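Local coordinates for protein ferredoxin-thioredoxin reductase subunit A2, chloroplastic (Arabidopsis thaliana, PDB 7C2B) that probably serves as the variable subunit of ferredoxin-thioredoxin reductase, the enzyme that passes electrons from reduced ferredoxin to thioredoxins, at residues P53-L57 with M58-G62. Numbering follows the deposited sequence.
Sequences PEVEL and MGMEG
Met60 carries CG beside its backbone N (chi1 -68°) and stays extended at chi2, which brings SD back to 3.6 Å from CD2 of Leu57, while a bend at chi3 turns only the terminal CE; the two side chains cross at a slant. SD of Met60 lies 3.6 Å from the carbonyl O of Glu56, and CG1 of Val55 reaches it more loosely, with that side chain running at about a right angle to the methionine. Glu56 has CG anti to its backbone N, and a bend at chi2 (62°) curls the carboxylate round to the start of the turn. There OE2 of Glu56 accepts the N-H of Met58 at 3.0 Å through its anti lone pair, while Leu44 N gives the same oxygen a second bond, so a single carboxylate oxygen ties the turn to the loop just ahead of strand 45-46. The turn itself is closed by Met60 N donating to Leu57 O, 2.9 Å away, from 33° off the carbonyl plane. A water donates to both Glu56 O and Met58 O, bridging the two carbonyls. Gly59 has a positive phi, where a side chain would jam against the carbonyl O of Met58. Phe86 and Phe98 also touch Met60, and Phe98 meets Leu57 as well; an alanine in place of Met60 would probably leave Leu57 CD2 without its sulfur neighbour and open a gap towards these phenylalanines. Leu57 to Met60 is thus a type II beta turn with glycine at its third position, leading from the short strand 55-56 into strand 61-67 of the SH3-like variable subunit's main antiparallel sheet.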
ATOM      1  N   PRO B  53     -18.855 -15.925   5.357  1.00 30.70           N
ATOM      2  CA  PRO B  53     -17.428 -15.909   5.006  1.00 32.72           C
ATOM      3  C   PRO B  53     -17.091 -15.147   3.733  1.00 31.59           C
ATOM      4  O   PRO B  53     -16.011 -14.554   3.661  1.00 27.64           O
ATOM      5  CB  PRO B  53     -17.099 -17.397   4.872  1.00 32.66           C
ATOM      6  CG  PRO B  53     -18.030 -18.046   5.862  1.00 37.59           C
ATOM      7  CD  PRO B  53     -19.314 -17.270   5.744  1.00 34.91           C
ATOM      8  N   GLU B  54     -17.964 -15.145   2.727  1.00 28.80           N
ATOM      9  CA  GLU B  54     -17.628 -14.529   1.447  1.00 30.73           C
ATOM     10  C   GLU B  54     -18.907 -14.030   0.801  1.00 29.89           C
ATOM     11  O   GLU B  54     -19.884 -14.776   0.713  1.00 28.26           O
ATOM     12  CB  GLU B  54     -16.909 -15.517   0.519  1.00 28.42           C
ATOM     13  CG  GLU B  54     -16.305 -14.862  -0.732  1.00 32.68           C
ATOM     14  CD  GLU B  54     -15.766 -15.868  -1.757  1.00 40.65           C
ATOM     15  OE1 GLU B  54     -15.057 -16.815  -1.362  1.00 47.31           O
ATOM     16  OE2 GLU B  54     -16.046 -15.706  -2.964  1.00 48.99           O
ATOM     17  N   VAL B  55     -18.903 -12.769   0.381  1.00 24.43           N
ATOM     18  CA  VAL B  55     -20.045 -12.162  -0.287  1.00 24.12           C
ATOM     19  C   VAL B  55     -19.560 -11.565  -1.598  1.00 25.20           C
ATOM     20  O   VAL B  55     -18.575 -10.822  -1.618  1.00 24.76           O
ATOM     21  CB  VAL B  55     -20.715 -11.081   0.581  1.00 24.59           C
ATOM     22  CG1 VAL B  55     -21.860 -10.424  -0.168  1.00 27.99           C
ATOM     23  CG2 VAL B  55     -21.211 -11.682   1.878  1.00 28.68           C
ATOM     24  N   GLU B  56     -20.245 -11.896  -2.690  1.00 25.74           N
ATOM     25  CA  GLU B  56     -19.990 -11.278  -3.984  1.00 25.08           C
ATOM     26  C   GLU B  56     -20.889 -10.053  -4.111  1.00 24.13           C
ATOM     27  O   GLU B  56     -22.117 -10.168  -4.033  1.00 24.36           O
ATOM     28  CB  GLU B  56     -20.249 -12.257  -5.131  1.00 23.04           C
ATOM     29  CG  GLU B  56     -20.247 -11.586  -6.527  1.00 25.44           C
ATOM     30  CD  GLU B  56     -18.911 -10.953  -6.895  1.00 26.22           C
ATOM     31  OE1 GLU B  56     -17.901 -11.684  -7.006  1.00 28.80           O
ATOM     32  OE2 GLU B  56     -18.864  -9.717  -7.081  1.00 26.69           O
ATOM     33  N   LEU B  57     -20.281  -8.883  -4.301  1.00 21.67           N
ATOM     34  CA  LEU B  57     -21.057  -7.649  -4.267  1.00 24.56           C
ATOM     35  C   LEU B  57     -21.591  -7.225  -5.629  1.00 25.41           C
ATOM     36  O   LEU B  57     -22.473  -6.361  -5.682  1.00 23.93           O
ATOM     37  CB  LEU B  57     -20.218  -6.504  -3.700  1.00 22.10           C
ATOM     38  CG  LEU B  57     -19.929  -6.634  -2.201  1.00 26.27           C
ATOM     39  CD1 LEU B  57     -19.253  -5.380  -1.688  1.00 28.58           C
ATOM     40  CD2 LEU B  57     -21.223  -6.903  -1.430  1.00 25.48           C
ATOM     41  N   MET B  58     -21.084  -7.789  -6.720  1.00 23.88           N
ATOM     42  CA  MET B  58     -21.472  -7.275  -8.032  1.00 23.74           C
ATOM     43  C   MET B  58     -22.978  -7.377  -8.219  1.00 24.91           C
ATOM     44  O   MET B  58     -23.580  -8.429  -7.975  1.00 25.74           O
ATOM     45  CB  MET B  58     -20.764  -8.031  -9.149  1.00 24.73           C
ATOM     46  CG  MET B  58     -21.176  -7.496 -10.522  1.00 28.78           C
ATOM     47  SD  MET B  58     -20.030  -8.028 -11.765  1.00 29.61           S
ATOM     48  CE  MET B  58     -20.646  -7.099 -13.184  1.00 31.85           C
ATOM     49  N   GLY B  59     -23.593  -6.269  -8.618  1.00 27.85           N
ATOM     50  CA  GLY B  59     -25.024  -6.229  -8.802  1.00 29.42           C
ATOM     51  C   GLY B  59     -25.822  -5.879  -7.568  1.00 32.71           C
ATOM     52  O   GLY B  59     -27.019  -5.597  -7.687  1.00 35.26           O
ATOM     53  N   MET B  60     -25.213  -5.889  -6.386  1.00 29.97           N
ATOM     54  CA  MET B  60     -25.935  -5.512  -5.182  1.00 29.12           C
ATOM     55  C   MET B  60     -26.141  -4.004  -5.137  1.00 28.98           C
ATOM     56  O   MET B  60     -25.316  -3.225  -5.620  1.00 27.44           O
ATOM     57  CB  MET B  60     -25.189  -5.986  -3.937  1.00 30.19           C
ATOM     58  CG  MET B  60     -25.188  -7.496  -3.831  1.00 31.85           C
ATOM     59  SD  MET B  60     -24.531  -8.123  -2.287  1.00 40.24           S
ATOM     60  CE  MET B  60     -25.535  -7.216  -1.105  1.00 33.01           C
ATOM     61  N   GLU B  61     -27.258  -3.599  -4.548  1.00 30.78           N
ATOM     62  CA  GLU B  61     -27.624  -2.198  -4.446  1.00 30.99           C
ATOM     63  C   GLU B  61     -27.609  -1.758  -2.991  1.00 31.96           C
ATOM     64  O   GLU B  61     -28.045  -2.494  -2.097  1.00 33.98           O
ATOM     65  CB  GLU B  61     -28.999  -1.960  -5.073  1.00 33.52           C
ATOM     66  CG  GLU B  61     -29.025  -2.321  -6.560  1.00 33.20           C
ATOM     67  CD  GLU B  61     -30.400  -2.179  -7.176  1.00 41.93           C
ATOM     68  OE1 GLU B  61     -31.354  -1.901  -6.415  1.00 42.67           O
ATOM     69  OE2 GLU B  61     -30.522  -2.342  -8.415  1.00 44.06           O
ATOM     70  N   GLY B  62     -27.088  -0.560  -2.758  1.00 27.86           N
ATOM     71  CA  GLY B  62     -27.061   0.003  -1.424  1.00 27.30           C
ATOM     72  C   GLY B  62     -27.083   1.512  -1.496  1.00 25.91           C
ATOM     73  O   GLY B  62     -27.494   2.071  -2.515  1.00 30.98           O
TER
HETATM   74  O   HOH W   1     -23.795 -10.306  -6.089  1.00 31.54           O